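Local coordinates for GIL01 gp7 (Bacillus phage pGIL01, PDB 6N7O), which probably inhibits the LexA repressor of its bacterial host, as a small dimeric phage protein, at residues 11-14 with 15-18. Numbering follows the deposited sequence.
Sequences IIEL and SQSS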
# COMPACT_ATOMS: atom_id res chain seq x y z
N ILE A 11 -1.89 6.48 2.17
CA ILE A 11 -1.96 6.34 3.63
C ILE A 11 -3.07 7.21 4.20
O ILE A 11 -3.81 6.80 5.10
CB ILE A 11 -0.60 6.66 4.26
CG1 ILE A 11 0.42 5.58 3.88
CG2 ILE A 11 -0.70 6.76 5.77
CD1 ILE A 11 1.87 5.97 4.19
N ILE A 12 -3.20 8.44 3.69
CA ILE A 12 -4.27 9.33 4.16
C ILE A 12 -5.63 8.75 3.80
O ILE A 12 -6.56 8.76 4.62
CB ILE A 12 -4.08 10.74 3.58
CG1 ILE A 12 -2.80 11.37 4.12
CG2 ILE A 12 -5.28 11.65 3.93
CD1 ILE A 12 -2.39 12.59 3.37
N GLU A 13 -5.77 8.23 2.57
CA GLU A 13 -7.03 7.61 2.17
C GLU A 13 -7.43 6.49 3.12
O GLU A 13 -8.61 6.35 3.45
CB GLU A 13 -6.93 7.09 0.73
CG GLU A 13 -8.22 6.46 0.24
CD GLU A 13 -8.07 5.73 -1.11
OE1 GLU A 13 -9.05 5.11 -1.53
OE2 GLU A 13 -6.98 5.80 -1.73
N LEU A 14 -6.48 5.65 3.54
CA LEU A 14 -6.79 4.61 4.52
C LEU A 14 -7.13 5.23 5.87
O LEU A 14 -8.14 4.88 6.49
CB LEU A 14 -5.61 3.64 4.65
CG LEU A 14 -5.24 2.88 3.37
CD1 LEU A 14 -3.87 2.21 3.49
CD2 LEU A 14 -6.31 1.85 3.04
N SER A 15 -6.31 6.17 6.32
CA SER A 15 -6.45 6.71 7.67
C SER A 15 -7.78 7.43 7.86
O SER A 15 -8.34 7.43 8.96
CB SER A 15 -5.29 7.66 7.97
OG SER A 15 -4.06 6.96 7.86
N GLN A 16 -8.31 8.05 6.80
CA GLN A 16 -9.52 8.84 6.94
C GLN A 16 -10.78 7.99 6.99
O GLN A 16 -11.83 8.49 7.39
CB GLN A 16 -9.62 9.85 5.80
CG GLN A 16 -9.92 9.22 4.45
CD GLN A 16 -9.80 10.21 3.30
OE1 GLN A 16 -9.25 11.30 3.45
NE2 GLN A 16 -10.33 9.83 2.14
N SER A 17 -10.69 6.72 6.58
CA SER A 17 -11.82 5.79 6.59
C SER A 17 -12.08 5.28 8.00
O SER A 17 -11.16 5.13 8.80
CB SER A 17 -11.53 4.63 5.65
OG SER A 17 -12.41 3.55 5.84
N SER A 18 -13.35 5.01 8.30
CA SER A 18 -13.68 4.38 9.57
C SER A 18 -13.59 2.86 9.51
O SER A 18 -13.85 2.19 10.53
CB SER A 18 -15.08 4.80 10.04
OG SER A 18 -16.03 4.57 9.02
O HOH W 1 -11.04 7.00 2.22
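The carbonyl oxygen of I11 takes one bond from S15, and a second in one of the two modelled conformers of that serine: the amide N reaches O at 2.9 Å with an N-H...O angle of 158°, and in this conformer OG also donates to the same O from 2.8 Å. The second donor sits above the carbonyl plane. With OG beside its own backbone N (chi1 -59°), the hydroxyl in this conformer folds back over the preceding turn. One residue on, Q16 N bonds I12 O at 2.9 Å, almost in line with the C=O bond. The pattern then shortens: S17 N binds L14 O at 3.1 Å, an i to i+3 bond entering well above the carbonyl plane, as the helix gives way to loop. L14 O also accepts from K24 NZ of the second subunit. E13 O is instead satisfied by a water that donates to it from 2.8 Å and accepts from Q16 NE2 at 2.9 Å. Consistent with this bridge, Q16 CG lies between its N and carbonyl carbon (chi1 70°), against E13 O, with the extended chain running back beside the helix. The E13 carboxylate is satisfied elsewhere, OE2 in a salt bridge with R30 and OE1 in a hydrogen bond with Y26 OH, and S17 OG bonds K19 N. The contact thus finishes helix 2-16 before strand 21-23, with E13 tying it to helix 24-34, while I11 and L14 pack on L31 and V27 of the second subunit.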